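Local coordinates for protein ribulose-bisphosphate carboxylase (Alicyclobacillus acidocaldarius subsp. acidocaldarius, PDB 4NAS) that belongs to the RuBisCO large-chain family, pairing an N-terminal alpha/beta domain with a TIM-barrel catalytic domain, and carries bound calcium, at residues R64-R69 with V75-I80. Sequence-based numbering, arbitrary orientation.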
loop_
_atom_site.group_PDB
_atom_site.type_symbol
_atom_site.label_atom_id
_atom_site.label_comp_id
_atom_site.label_asym_id
_atom_site.label_seq_id
_atom_site.Cartn_x
_atom_site.Cartn_y
_atom_site.Cartn_z
ATOM N N ARG B 64 19.115 18.896 8.800
ATOM C CA ARG B 64 18.686 19.801 9.859
ATOM C C ARG B 64 18.414 19.043 11.155
ATOM O O ARG B 64 17.486 18.244 11.238
ATOM C CB ARG B 64 17.424 20.563 9.441
ATOM C CG ARG B 64 17.578 21.438 8.202
ATOM C CD ARG B 64 16.263 22.109 7.838
ATOM N NE ARG B 64 15.245 21.158 7.384
ATOM C CZ ARG B 64 15.177 20.689 6.141
ATOM N NH1 ARG B 64 16.071 21.082 5.237
ATOM N NH2 ARG B 64 14.224 19.834 5.797
ATOM N N VAL B 65 19.220 19.309 12.174
ATOM C CA VAL B 65 19.003 18.712 13.481
ATOM C C VAL B 65 17.831 19.413 14.166
ATOM O O VAL B 65 17.836 20.634 14.320
ATOM C CB VAL B 65 20.264 18.835 14.349
ATOM C CG1 VAL B 65 19.925 18.651 15.809
ATOM C CG2 VAL B 65 21.316 17.836 13.904
ATOM N N LEU B 66 16.816 18.650 14.556
ATOM C CA LEU B 66 15.635 19.241 15.173
ATOM C C LEU B 66 15.738 19.220 16.694
ATOM O O LEU B 66 15.319 20.160 17.366
ATOM C CB LEU B 66 14.366 18.537 14.722
ATOM C CG LEU B 66 14.083 18.538 13.218
ATOM C CD1 LEU B 66 12.638 18.174 12.961
ATOM C CD2 LEU B 66 14.432 19.885 12.571
ATOM N N ASP B 67 16.309 18.150 17.235
ATOM C CA ASP B 67 16.451 18.033 18.682
ATOM C C ASP B 67 17.575 17.070 19.049
ATOM O O ASP B 67 17.860 16.117 18.324
ATOM C CB ASP B 67 15.132 17.578 19.321
ATOM C CG ASP B 67 15.172 17.635 20.836
ATOM O OD1 ASP B 67 15.559 18.693 21.382
ATOM O OD2 ASP B 67 14.832 16.620 21.480
ATOM N N GLU B 68 18.222 17.329 20.177
ATOM C CA GLU B 68 19.234 16.433 20.689
ATOM C C GLU B 68 18.717 15.830 21.992
ATOM O O GLU B 68 18.404 16.561 22.942
ATOM C CB GLU B 68 20.538 17.200 20.925
ATOM C CG GLU B 68 21.762 16.324 21.154
ATOM C CD GLU B 68 22.896 16.669 20.207
ATOM O OE1 GLU B 68 23.999 16.098 20.354
ATOM O OE2 GLU B 68 22.680 17.516 19.314
ATOM N N ARG B 69 18.624 14.503 22.028
ATOM C CA ARG B 69 18.131 13.775 23.198
ATOM C C ARG B 69 19.269 13.534 24.199
ATOM O O ARG B 69 20.424 13.417 23.806
ATOM C CB ARG B 69 17.500 12.452 22.748
ATOM C CG ARG B 69 16.672 11.726 23.802
ATOM C CD ARG B 69 15.326 11.272 23.241
ATOM N N VAL B 75 17.026 13.968 16.594
ATOM C CA VAL B 75 15.972 13.902 15.588
ATOM C C VAL B 75 16.332 14.930 14.540
ATOM O O VAL B 75 16.627 16.080 14.858
ATOM C CB VAL B 75 14.568 14.151 16.148
ATOM C CG1 VAL B 75 13.557 14.291 15.010
ATOM C CG2 VAL B 75 14.167 13.006 17.056
ATOM N N ALA B 76 16.353 14.500 13.288
ATOM C CA ALA B 76 16.787 15.370 12.218
ATOM C C ALA B 76 15.906 15.248 10.992
ATOM O O ALA B 76 15.167 14.262 10.821
ATOM C CB ALA B 76 18.240 15.078 11.859
ATOM N N GLU B 77 15.971 16.274 10.152
ATOM C CA GLU B 77 15.394 16.214 8.823
ATOM C C GLU B 77 16.529 16.154 7.819
ATOM O O GLU B 77 17.556 16.815 7.979
ATOM C CB GLU B 77 14.520 17.433 8.539
ATOM C CG GLU B 77 13.142 17.340 9.180
ATOM C CD GLU B 77 12.247 18.494 8.800
ATOM O OE1 GLU B 77 12.688 19.354 8.009
ATOM O OE2 GLU B 77 11.101 18.539 9.298
ATOM N N ILE B 78 16.350 15.335 6.795
ATOM C CA ILE B 78 17.324 15.240 5.727
ATOM C C ILE B 78 16.543 15.434 4.450
ATOM O O ILE B 78 15.435 14.911 4.340
ATOM C CB ILE B 78 17.973 13.860 5.731
ATOM C CG1 ILE B 78 18.850 13.705 6.971
ATOM C CG2 ILE B 78 18.789 13.646 4.476
ATOM C CD1 ILE B 78 19.351 12.309 7.174
ATOM N N ASP B 79 17.089 16.211 3.514
ATOM C CA ASP B 79 16.483 16.366 2.190
ATOM C C ASP B 79 17.360 15.645 1.166
ATOM O O ASP B 79 18.567 15.888 1.118
ATOM C CB ASP B 79 16.391 17.852 1.787
ATOM C CG ASP B 79 15.517 18.687 2.725
ATOM O OD1 ASP B 79 14.572 18.159 3.338
ATOM O OD2 ASP B 79 15.780 19.906 2.822
ATOM N N ILE B 80 16.769 14.762 0.359
ATOM C CA ILE B 80 17.511 14.052 -0.693
ATOM C C ILE B 80 16.898 14.347 -2.075
ATOM O O ILE B 80 15.668 14.304 -2.233
ATOM C CB ILE B 80 17.514 12.518 -0.466
ATOM C CG1 ILE B 80 18.073 12.155 0.916
ATOM C CG2 ILE B 80 18.300 11.804 -1.561
ATOM C CD1 ILE B 80 19.529 12.601 1.139
#
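Arg-64 bonds to Glu-77 through backbone and side chain alike in this antiparallel beta hairpin of the N-terminal domain, formed by strands 59-68 and 73-83 with a classic bulge in strand 59-68. Two adjacent edges of the guanidinium, which share NH2, each meet a carboxylate. On its NE side, Glu-77 OE1 takes both NE and NH2, the shorter bond being 2.7 Å from Arg-64 NH2 to Glu-77 OE1; the oxygen sits in the guanidinium plane, while the Glu-77 carboxylate stands at 90° to that plane and is met on its anti side. Along the NH1/NH2 edge, Asp-79 is gripped end-on. The nearly straight bond from Arg-64 NH1 to Asp-79 OD2 measures 2.7 Å and enters from above the carboxylate plane; that from Arg-64 NH2 to Asp-79 OD1, on the syn side, is 3.0 Å. Extended at chi2 but bent at chi3 (-67°), the arginine chain turns over the neighbouring strand into this position. Four bonds thus fix the rotation of the guanidinium, and Thr-16 of strand 12-22 supplies a second partner to Asp-79 OD1. Beneath the ion pairs, reciprocal backbone bonds join Arg-64 and Glu-77, both 2.7 Å between N of one residue and O of the other. Leu-66, whose CB points toward the partner strand, lays CD1 against Glu-77 CG at 3.9 Å. On the other face, Val-65 and Ala-76 form a non-hydrogen-bonded pair, and both side chains touch Leu-26 of helix 26-36. Strand 73-83 continues the sheet inward by pairing with strand 12-22, leaving 59-68 outermost within the chain. The bulge places two residues opposite Val-75, whose single carbonyl oxygen accepts from Leu-66 N at 2.6 Å and from Asp-67 N at 3.2 Å.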